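Local coordinates for protein Cow rumen GH26 endo-mannanase (Metagenome, PDB 6UEH) that hydrolyses internal beta-1,4-mannosidic linkages of mannans, probably including galactomannan, as a family 26 endo-mannanase of the cow rumen, at residues A[211-215]-A[255-261]; A[239-244]-A[284-289]; A[247-252]-A[280-284]. The contacts are given in a common frame with arbitrary orientation. Residue numbers count along the deposited sequence, not the author numbering.

Interaction 1. Residues A[211-215]-A[255-261]; sequences NPLYG and KVDWQQC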
loop_
_atom_site.group_PDB
_atom_site.type_symbol
_atom_site.label_atom_id
_atom_site.label_comp_id
_atom_site.label_asym_id
_atom_site.label_seq_id
_atom_site.Cartn_x
_atom_site.Cartn_y
_atom_site.Cartn_z
ATOM N N ASN A 211 -21.165 -0.790 -18.056
ATOM C CA ASN A 211 -20.371 -1.603 -18.980
ATOM C C ASN A 211 -21.174 -2.021 -20.221
ATOM O O ASN A 211 -22.400 -1.942 -20.221
ATOM C CB ASN A 211 -19.835 -2.839 -18.252
ATOM C CG ASN A 211 -20.930 -3.816 -17.884
ATOM O OD1 ASN A 211 -21.367 -4.615 -18.715
ATOM N ND2 ASN A 211 -21.376 -3.767 -16.632
ATOM N N PRO A 212 -20.481 -2.459 -21.288
ATOM C CA PRO A 212 -21.182 -2.811 -22.531
ATOM C C PRO A 212 -21.838 -4.194 -22.550
ATOM O O PRO A 212 -22.439 -4.549 -23.566
ATOM C CB PRO A 212 -20.068 -2.754 -23.588
ATOM C CG PRO A 212 -18.944 -1.999 -22.948
ATOM C CD PRO A 212 -19.029 -2.352 -21.502
ATOM N N LEU A 213 -21.734 -4.953 -21.463
ATOM C CA LEU A 213 -22.200 -6.340 -21.452
ATOM C C LEU A 213 -23.560 -6.512 -20.780
ATOM O O LEU A 213 -24.468 -7.124 -21.342
ATOM C CB LEU A 213 -21.169 -7.230 -20.758
ATOM C CG LEU A 213 -19.792 -7.272 -21.422
ATOM C CD1 LEU A 213 -18.819 -8.104 -20.605
ATOM C CD2 LEU A 213 -19.900 -7.813 -22.841
ATOM N N TYR A 214 -23.685 -5.980 -19.570
ATOM C CA TYR A 214 -24.921 -6.074 -18.804
ATOM C C TYR A 214 -25.209 -4.733 -18.139
ATOM O O TYR A 214 -25.853 -4.667 -17.092
ATOM C CB TYR A 214 -24.824 -7.186 -17.756
ATOM C CG TYR A 214 -23.597 -7.088 -16.872
ATOM C CD1 TYR A 214 -22.393 -7.669 -17.254
ATOM C CD2 TYR A 214 -23.640 -6.413 -15.659
ATOM C CE1 TYR A 214 -21.269 -7.580 -16.454
ATOM C CE2 TYR A 214 -22.517 -6.319 -14.850
ATOM C CZ TYR A 214 -21.336 -6.905 -15.252
ATOM O OH TYR A 214 -20.215 -6.815 -14.455
ATOM N N GLY A 215 -24.725 -3.668 -18.769
ATOM C CA GLY A 215 -24.759 -2.341 -18.187
ATOM C C GLY A 215 -26.129 -1.821 -17.808
ATOM O O GLY A 215 -27.118 -2.060 -18.502
ATOM N N LYS A 255 -25.536 -8.910 -25.763
ATOM C CA LYS A 255 -25.955 -8.897 -24.373
ATOM C C LYS A 255 -25.413 -10.138 -23.684
ATOM O O LYS A 255 -25.730 -11.261 -24.076
ATOM C CB LYS A 255 -27.480 -8.851 -24.257
ATOM C CG LYS A 255 -28.082 -7.456 -24.154
ATOM C CD LYS A 255 -27.078 -6.428 -23.654
ATOM C CE LYS A 255 -27.741 -5.076 -23.442
ATOM N NZ LYS A 255 -28.942 -4.898 -24.305
ATOM N N VAL A 256 -24.581 -9.937 -22.669
ATOM C CA VAL A 256 -24.023 -11.050 -21.914
ATOM C C VAL A 256 -24.397 -10.923 -20.442
ATOM O O VAL A 256 -24.040 -9.938 -19.796
ATOM C CB VAL A 256 -22.487 -11.120 -22.047
ATOM C CG1 VAL A 256 -21.966 -12.428 -21.474
ATOM C CG2 VAL A 256 -22.065 -10.973 -23.500
ATOM N N ASP A 257 -25.124 -11.910 -19.922
ATOM C CA ASP A 257 -25.487 -11.928 -18.508
ATOM C C ASP A 257 -24.231 -11.859 -17.653
ATOM O O ASP A 257 -23.199 -12.423 -18.019
ATOM C CB ASP A 257 -26.286 -13.184 -18.157
ATOM C CG ASP A 257 -27.562 -13.313 -18.964
ATOM O OD1 ASP A 257 -28.118 -12.276 -19.382
ATOM O OD2 ASP A 257 -28.009 -14.459 -19.176
ATOM N N TRP A 258 -24.315 -11.171 -16.517
ATOM C CA TRP A 258 -23.139 -10.962 -15.680
ATOM C C TRP A 258 -22.567 -12.287 -15.180
ATOM O O TRP A 258 -21.371 -12.389 -14.914
ATOM C CB TRP A 258 -23.467 -10.036 -14.500
ATOM C CG TRP A 258 -24.402 -10.614 -13.488
ATOM C CD1 TRP A 258 -25.759 -10.476 -13.454
ATOM C CD2 TRP A 258 -24.049 -11.406 -12.347
ATOM N NE1 TRP A 258 -26.274 -11.143 -12.367
ATOM C CE2 TRP A 258 -25.245 -11.722 -11.671
ATOM C CE3 TRP A 258 -22.838 -11.882 -11.833
ATOM C CZ2 TRP A 258 -25.267 -12.491 -10.509
ATOM C CZ3 TRP A 258 -22.861 -12.647 -10.680
ATOM C CH2 TRP A 258 -24.067 -12.943 -10.031
ATOM N N GLN A 259 -23.417 -13.306 -15.082
ATOM C CA GLN A 259 -22.974 -14.636 -14.676
ATOM C C GLN A 259 -22.003 -15.226 -15.697
ATOM O O GLN A 259 -21.192 -16.091 -15.365
ATOM C CB GLN A 259 -24.167 -15.578 -14.492
ATOM C CG GLN A 259 -25.364 -14.950 -13.801
ATOM C CD GLN A 259 -26.385 -14.417 -14.789
ATOM O OE1 GLN A 259 -26.957 -15.172 -15.577
ATOM N NE2 GLN A 259 -26.612 -13.111 -14.757
ATOM N N GLN A 260 -22.094 -14.759 -16.938
ATOM C CA GLN A 260 -21.206 -15.217 -18.002
ATOM C C GLN A 260 -20.061 -14.237 -18.223
ATOM O O GLN A 260 -19.329 -14.328 -19.208
ATOM C CB GLN A 260 -21.980 -15.422 -19.307
ATOM C CG GLN A 260 -22.653 -16.780 -19.424
ATOM C CD GLN A 260 -23.697 -17.012 -18.352
ATOM O OE1 GLN A 260 -24.690 -16.291 -18.271
ATOM N NE2 GLN A 260 -23.474 -18.021 -17.516
ATOM N N CYS A 261 -19.918 -13.292 -17.301
ATOM C CA CYS A 261 -18.817 -12.341 -17.344
ATOM C C CYS A 261 -17.880 -12.576 -16.169
ATOM O O CYS A 261 -18.240 -13.250 -15.202
ATOM C CB CYS A 261 -19.341 -10.907 -17.329
ATOM S SG CYS A 261 -20.473 -10.525 -18.681
#
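Loops without regular pairing can still be locked together when a turn packs side chains against its partner, as L213 and Y214 do against 255-261. N211 shapes the first loop: with chi1 in p, its OD1 accepts from L213 N, making an Asx turn, and from Y214 N, each 2.8 Å away, which probably helps to set the directions of L213 and Y214. L213, an mt rotamer, brings CD2 to 3.9 Å from V256 CG2 and CD1 to 3.5 Å from C261 SG. Y214 takes chi1 near 52° (p), and its ring receives W258 CB almost along the normal, a CH-pi contact 3.6 Å from the ring centroid. W258 is also p, so its indole swings outward and offers an edge to the tyrosine face, the centroid of its five-membered ring 5.9 Å from that of Y214 and the planes at 62°. C261 SG approaches the tyrosine edge, 3.7 Å from Y214 CD1. One backbone hydrogen bond, V256 N to L213 O at 3.1 Å, ties the loops. In the TIM barrel, the first loop connects strand 202-206 to helix 220-230, while the second leads into strand 261-262; P212 and L213 also pack on helix 280-301.

Interaction 2. Residues A[239-244]-A[284-289]; sequences WHINVP and YWNEAI. With ACT (acetate ion), chain D.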
loop_
_atom_site.group_PDB
_atom_site.type_symbol
_atom_site.label_atom_id
_atom_site.label_comp_id
_atom_site.label_asym_id
_atom_site.label_seq_id
_atom_site.Cartn_x
_atom_site.Cartn_y
_atom_site.Cartn_z
ATOM N N TRP A 239 -12.938 0.329 -10.500
ATOM C CA TRP A 239 -13.605 0.023 -11.760
ATOM C C TRP A 239 -13.496 -1.468 -12.078
ATOM O O TRP A 239 -12.639 -1.879 -12.855
ATOM C CB TRP A 239 -12.994 0.863 -12.889
ATOM C CG TRP A 239 -13.671 0.750 -14.224
ATOM C CD1 TRP A 239 -15.002 0.553 -14.464
ATOM C CD2 TRP A 239 -13.040 0.830 -15.510
ATOM N NE1 TRP A 239 -15.237 0.507 -15.819
ATOM C CE2 TRP A 239 -14.049 0.672 -16.482
ATOM C CE3 TRP A 239 -11.719 1.017 -15.932
ATOM C CZ2 TRP A 239 -13.777 0.695 -17.851
ATOM C CZ3 TRP A 239 -11.452 1.042 -17.291
ATOM C CH2 TRP A 239 -12.476 0.882 -18.234
ATOM N N HIS A 240 -14.361 -2.271 -11.464
ATOM C CA HIS A 240 -14.354 -3.719 -11.677
ATOM C C HIS A 240 -14.937 -4.098 -13.038
ATOM O O HIS A 240 -15.921 -4.841 -13.113
ATOM C CB HIS A 240 -15.136 -4.436 -10.570
ATOM C CG HIS A 240 -14.403 -4.529 -9.267
ATOM N ND1 HIS A 240 -14.288 -3.465 -8.399
ATOM C CD2 HIS A 240 -13.753 -5.563 -8.684
ATOM C CE1 HIS A 240 -13.598 -3.840 -7.336
ATOM N NE2 HIS A 240 -13.260 -5.108 -7.484
ATOM N N ILE A 241 -14.324 -3.602 -14.108
ATOM C CA ILE A 241 -14.836 -3.846 -15.451
ATOM C C ILE A 241 -14.640 -5.309 -15.861
ATOM O O ILE A 241 -13.520 -5.827 -15.874
ATOM C CB ILE A 241 -14.173 -2.899 -16.490
ATOM C CG1 ILE A 241 -14.663 -3.220 -17.905
ATOM C CG2 ILE A 241 -12.648 -2.943 -16.399
ATOM C CD1 ILE A 241 -16.149 -2.979 -18.109
ATOM N N ASN A 242 -15.748 -5.973 -16.173
ATOM C CA ASN A 242 -15.727 -7.379 -16.564
ATOM C C ASN A 242 -15.467 -7.581 -18.053
ATOM O O ASN A 242 -15.663 -6.676 -18.862
ATOM C CB ASN A 242 -17.051 -8.060 -16.197
ATOM C CG ASN A 242 -17.192 -8.318 -14.708
ATOM O OD1 ASN A 242 -16.795 -7.500 -13.876
ATOM N ND2 ASN A 242 -17.759 -9.470 -14.365
ATOM N N VAL A 243 -15.025 -8.784 -18.404
ATOM C CA VAL A 243 -14.950 -9.207 -19.796
ATOM C C VAL A 243 -15.798 -10.467 -19.946
ATOM O O VAL A 243 -16.066 -11.147 -18.955
ATOM C CB VAL A 243 -13.496 -9.487 -20.244
ATOM C CG1 VAL A 243 -12.647 -8.227 -20.129
ATOM C CG2 VAL A 243 -12.895 -10.630 -19.432
ATOM N N PRO A 244 -16.244 -10.775 -21.175
ATOM C CA PRO A 244 -16.958 -12.044 -21.359
ATOM C C PRO A 244 -16.052 -13.236 -21.072
ATOM O O PRO A 244 -14.892 -13.222 -21.479
ATOM C CB PRO A 244 -17.367 -12.012 -22.837
ATOM C CG PRO A 244 -17.348 -10.566 -23.209
ATOM C CD PRO A 244 -16.239 -9.962 -22.403
ATOM N N TYR A 284 -13.643 -3.981 -27.591
ATOM C CA TYR A 284 -14.418 -4.075 -26.356
ATOM C C TYR A 284 -13.875 -3.124 -25.299
ATOM O O TYR A 284 -14.635 -2.389 -24.667
ATOM C CB TYR A 284 -14.429 -5.498 -25.788
ATOM C CG TYR A 284 -15.108 -5.533 -24.437
ATOM C CD1 TYR A 284 -16.491 -5.443 -24.338
ATOM C CD2 TYR A 284 -14.368 -5.608 -23.263
ATOM C CE1 TYR A 284 -17.121 -5.448 -23.111
ATOM C CE2 TYR A 284 -14.992 -5.614 -22.026
ATOM C CZ TYR A 284 -16.367 -5.533 -21.958
ATOM O OH TYR A 284 -16.997 -5.536 -20.732
ATOM N N TRP A 285 -12.559 -3.164 -25.107
ATOM C CA TRP A 285 -11.868 -2.320 -24.137
ATOM C C TRP A 285 -12.205 -0.849 -24.380
ATOM O O TRP A 285 -12.499 -0.107 -23.443
ATOM C CB TRP A 285 -10.354 -2.583 -24.219
ATOM C CG TRP A 285 -9.457 -1.827 -23.262
ATOM C CD1 TRP A 285 -8.302 -1.173 -23.582
ATOM C CD2 TRP A 285 -9.613 -1.684 -21.840
ATOM N NE1 TRP A 285 -7.737 -0.622 -22.459
ATOM C CE2 TRP A 285 -8.522 -0.918 -21.376
ATOM C CE3 TRP A 285 -10.571 -2.119 -20.917
ATOM C CZ2 TRP A 285 -8.365 -0.577 -20.034
ATOM C CZ3 TRP A 285 -10.412 -1.779 -19.584
ATOM C CH2 TRP A 285 -9.317 -1.014 -19.156
ATOM N N ASN A 286 -12.199 -0.443 -25.646
ATOM C CA ASN A 286 -12.544 0.931 -26.002
ATOM C C ASN A 286 -13.996 1.282 -25.690
ATOM O O ASN A 286 -14.286 2.398 -25.262
ATOM C CB ASN A 286 -12.252 1.187 -27.481
ATOM C CG ASN A 286 -10.774 1.391 -27.751
ATOM O OD1 ASN A 286 -10.024 1.809 -26.868
ATOM N ND2 ASN A 286 -10.347 1.099 -28.974
ATOM N N GLU A 287 -14.906 0.334 -25.907
ATOM C CA GLU A 287 -16.313 0.549 -25.579
ATOM C C GLU A 287 -16.503 0.721 -24.077
ATOM O O GLU A 287 -17.272 1.573 -23.634
ATOM C CB GLU A 287 -17.180 -0.609 -26.078
ATOM C CG GLU A 287 -17.382 -0.649 -27.580
ATOM C CD GLU A 287 -18.454 -1.644 -27.987
ATOM O OE1 GLU A 287 -19.245 -2.051 -27.110
ATOM O OE2 GLU A 287 -18.505 -2.020 -29.177
ATOM N N ALA A 288 -15.799 -0.093 -23.296
ATOM C CA ALA A 288 -15.869 -0.002 -21.841
ATOM C C ALA A 288 -15.300 1.327 -21.349
ATOM O O ALA A 288 -15.855 1.957 -20.448
ATOM C CB ALA A 288 -15.131 -1.168 -21.200
ATOM N N ILE A 289 -14.190 1.750 -21.946
ATOM C CA ILE A 289 -13.586 3.034 -21.607
ATOM C C ILE A 289 -14.536 4.182 -21.950
ATOM O O ILE A 289 -14.663 5.143 -21.188
ATOM C CB ILE A 289 -12.240 3.229 -22.333
ATOM C CG1 ILE A 289 -11.202 2.243 -21.796
ATOM C CG2 ILE A 289 -11.729 4.653 -22.166
ATOM C CD1 ILE A 289 -9.901 2.254 -22.571
HETATM C C ACT D . -11.954 -5.870 -4.602
HETATM O O ACT D . -12.345 -6.617 -5.527
HETATM O OXT ACT D . -11.420 -4.796 -4.955
HETATM C CH3 ACT D . -12.125 -6.242 -3.159
HETATM O O HOH W 1 -17.114 0.690 -18.357
#
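Just past the C-terminal end of barrel strand 234-238, one residue turns to what is probably the active-site cleft while its neighbours pack on helix 280-301. H240, the centre of an inverse gamma turn, gives NE2 to atom O of an acetate, probably from the crystallisation liquor, at 2.6 Å; H312 also binds this ion, consistent with such a site, and D206 holds H240 ND1. Behind it, W239 and I241 direct their CA-to-CB bonds toward the helix. W239 CZ3 lies 3.5 Å from W285 CH2, the two six-membered rings being inclined by 25° and slid apart so that they barely overlap; W239 CH2 also meets I289 CG1 at 4.0 Å. I241 packs CD1 on A288 CB at 3.7 Å and CG2 near the edge of W285, 4.1 Å from CZ3. Y284 reaches across to place OH 2.6 Å from N242 O as donor, while P244 CD lies over its ring face, 4.5 Å from CZ. Within this otherwise apolar, buried contact, hydrogen bonding comes from the tyrosine hydroxyl and from a water that accepts from W239 NE1 at 3.2 Å and donates to A288 O at 2.8 Å.

Interaction 3. Residues A[247-252]-A[280-284]; sequences FDSYEL and KENDY
A lysine at the start of helix 280-301 passes over the F247 ring and gathers carbonyl oxygens of the 247-252 bend. Segment 280-284 is the first turn of that helix, with Y284 N bonded to K280 O at 2.9 Å. Residues 247-249 have helical phi/psi without regular bonding, closed only weakly by Y250 N to F247 O at 3.4 Å; 250-252 are extended. In register, F247 CA lies 8.5 Å from E281 CA, and L252 CA 6.9 Å from Y284 CA. K280 (chi1 to chi4 t, t, p, t) sends NZ into the bend, donating to F247 O at 2.8 Å and Y250 O at 2.6 Å; a water 3.5 Å from both NZ and D248 OD1 is weakly held. F247, chi1 t, lies beneath the lysine: K280 CE is 4.0 Å and NZ 4.9 Å from its ring centroid, CH-pi and cation-pi contacts over one face. Y250, also t, places OH 3.6 Å from Y284 CD1. F247 N donates to T268 OG1, E281 OE2 accepts from K270 N, and Y284 OH donates to N242 O. The ammonium group therefore finds compensation in carbonyl dipoles and an aromatic face, K280 CD lying 4.1 Å from Y250 CD2.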
loop_
_atom_site.group_PDB
_atom_site.type_symbol
_atom_site.label_atom_id
_atom_site.label_comp_id
_atom_site.label_asym_id
_atom_site.label_seq_id
_atom_site.Cartn_x
_atom_site.Cartn_y
_atom_site.Cartn_z
ATOM N N PHE A 247 -15.019 -15.353 -24.791
ATOM C CA PHE A 247 -14.791 -14.203 -25.656
ATOM C C PHE A 247 -14.700 -14.597 -27.127
ATOM O O PHE A 247 -14.824 -13.747 -28.008
ATOM C CB PHE A 247 -13.521 -13.467 -25.230
ATOM C CG PHE A 247 -13.422 -12.069 -25.770
ATOM C CD1 PHE A 247 -14.308 -11.089 -25.352
ATOM C CD2 PHE A 247 -12.440 -11.731 -26.688
ATOM C CE1 PHE A 247 -14.220 -9.799 -25.843
ATOM C CE2 PHE A 247 -12.346 -10.441 -27.181
ATOM C CZ PHE A 247 -13.238 -9.475 -26.758
ATOM N N ASP A 248 -14.490 -15.884 -27.391
ATOM C CA ASP A 248 -14.393 -16.373 -28.763
ATOM C C ASP A 248 -15.714 -16.216 -29.511
ATOM O O ASP A 248 -15.730 -15.831 -30.680
ATOM C CB ASP A 248 -13.958 -17.841 -28.788
ATOM C CG ASP A 248 -12.516 -18.032 -28.358
ATOM O OD1 ASP A 248 -11.726 -17.069 -28.469
ATOM O OD2 ASP A 248 -12.169 -19.146 -27.914
ATOM N N SER A 249 -16.819 -16.514 -28.833
ATOM C CA SER A 249 -18.133 -16.453 -29.464
ATOM C C SER A 249 -18.759 -15.070 -29.323
ATOM O O SER A 249 -19.770 -14.770 -29.958
ATOM C CB SER A 249 -19.067 -17.509 -28.868
ATOM O OG SER A 249 -19.409 -17.187 -27.533
ATOM N N TYR A 250 -18.157 -14.232 -28.486
ATOM C CA TYR A 250 -18.662 -12.882 -28.274
ATOM C C TYR A 250 -18.496 -12.013 -29.516
ATOM O O TYR A 250 -17.484 -12.085 -30.210
ATOM C CB TYR A 250 -17.957 -12.224 -27.084
ATOM C CG TYR A 250 -18.276 -10.754 -26.923
ATOM C CD1 TYR A 250 -19.462 -10.341 -26.329
ATOM C CD2 TYR A 250 -17.391 -9.777 -27.367
ATOM C CE1 TYR A 250 -19.760 -8.997 -26.181
ATOM C CE2 TYR A 250 -17.680 -8.431 -27.226
ATOM C CZ TYR A 250 -18.865 -8.047 -26.631
ATOM O OH TYR A 250 -19.155 -6.707 -26.489
ATOM N N GLU A 251 -19.511 -11.200 -29.793
ATOM C CA GLU A 251 -19.418 -10.162 -30.813
ATOM C C GLU A 251 -19.849 -8.835 -30.197
ATOM O O GLU A 251 -20.635 -8.812 -29.252
ATOM C CB GLU A 251 -20.279 -10.506 -32.032
ATOM C CG GLU A 251 -20.152 -11.951 -32.478
ATOM C CD GLU A 251 -20.877 -12.234 -33.775
ATOM O OE1 GLU A 251 -21.807 -11.472 -34.120
ATOM O OE2 GLU A 251 -20.524 -13.229 -34.444
ATOM N N LEU A 252 -19.317 -7.735 -30.719
ATOM C CA LEU A 252 -19.623 -6.414 -30.179
ATOM C C LEU A 252 -21.123 -6.136 -30.216
ATOM O O LEU A 252 -21.774 -6.335 -31.237
ATOM C CB LEU A 252 -18.872 -5.332 -30.954
ATOM C CG LEU A 252 -17.345 -5.386 -30.916
ATOM C CD1 LEU A 252 -16.771 -4.272 -31.775
ATOM C CD2 LEU A 252 -16.837 -5.287 -29.486
ATOM N N LYS A 280 -10.659 -7.588 -31.408
ATOM C CA LYS A 280 -11.935 -7.512 -30.705
ATOM C C LYS A 280 -11.720 -7.134 -29.241
ATOM O O LYS A 280 -12.558 -6.464 -28.637
ATOM C CB LYS A 280 -12.691 -8.840 -30.812
ATOM C CG LYS A 280 -14.103 -8.800 -30.243
ATOM C CD LYS A 280 -14.884 -10.049 -30.615
ATOM C CE LYS A 280 -14.216 -11.305 -30.081
ATOM N NZ LYS A 280 -14.907 -12.536 -30.555
ATOM N N GLU A 281 -10.591 -7.565 -28.680
ATOM C CA GLU A 281 -10.214 -7.181 -27.325
ATOM C C GLU A 281 -10.122 -5.665 -27.211
ATOM O O GLU A 281 -10.633 -5.067 -26.263
ATOM C CB GLU A 281 -8.879 -7.816 -26.925
ATOM C CG GLU A 281 -8.969 -9.263 -26.452
ATOM C CD GLU A 281 -8.942 -10.265 -27.587
ATOM O OE1 GLU A 281 -9.004 -9.846 -28.764
ATOM O OE2 GLU A 281 -8.854 -11.479 -27.301
ATOM N N ASN A 282 -9.470 -5.047 -28.192
ATOM C CA ASN A 282 -9.298 -3.601 -28.204
ATOM C C ASN A 282 -10.620 -2.871 -28.412
ATOM O O ASN A 282 -10.869 -1.835 -27.793
ATOM C CB ASN A 282 -8.300 -3.197 -29.290
ATOM C CG ASN A 282 -8.068 -1.702 -29.342
ATOM O OD1 ASN A 282 -8.450 -1.037 -30.304
ATOM N ND2 ASN A 282 -7.440 -1.163 -28.302
ATOM N N ASP A 283 -11.463 -3.414 -29.287
ATOM C CA ASP A 283 -12.769 -2.824 -29.552
ATOM C C ASP A 283 -13.653 -2.858 -28.307
ATOM O O ASP A 283 -14.336 -1.878 -28.002
ATOM C CB ASP A 283 -13.465 -3.543 -30.711
ATOM C CG ASP A 283 -12.879 -3.181 -32.065
ATOM O OD1 ASP A 283 -12.182 -2.147 -32.165
ATOM O OD2 ASP A 283 -13.129 -3.927 -33.033
ATOM N N TYR A 284 -13.643 -3.981 -27.591
ATOM C CA TYR A 284 -14.418 -4.075 -26.356
ATOM C C TYR A 284 -13.875 -3.124 -25.299
ATOM O O TYR A 284 -14.635 -2.389 -24.667
ATOM C CB TYR A 284 -14.429 -5.498 -25.788
ATOM C CG TYR A 284 -15.108 -5.533 -24.437
ATOM C CD1 TYR A 284 -16.491 -5.443 -24.338
ATOM C CD2 TYR A 284 -14.368 -5.608 -23.263
ATOM C CE1 TYR A 284 -17.121 -5.448 -23.111
ATOM C CE2 TYR A 284 -14.992 -5.614 -22.026
ATOM C CZ TYR A 284 -16.367 -5.533 -21.958
ATOM O OH TYR A 284 -16.997 -5.536 -20.732
HETATM O O HOH W 2 -11.779 -13.986 -30.075
#

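Overall arrangement
All three contacts belong to one corner of the TIM-barrel domain, their centres 10 to 12 Å apart, and chemistry changes with depth. Interaction 2 is wholly buried and mainly aromatic and aliphatic; interactions 1 and 3 are partly buried, the former joining loop to loop through ring and sulfur contacts, the latter, with the largest interface at 428 Å², relying on a lysine that bonds to carbonyls. Interactions 2 and 3 both use helix 280-301 and share Y284, whereas interaction 1 does not include that residue but touches it: L213 CD1 lies 3.2 Å from Y284 OH. L213 CD2 also packs 3.5 Å from Y250 CE1, so 211-215 touches the loops and helix of both other contacts.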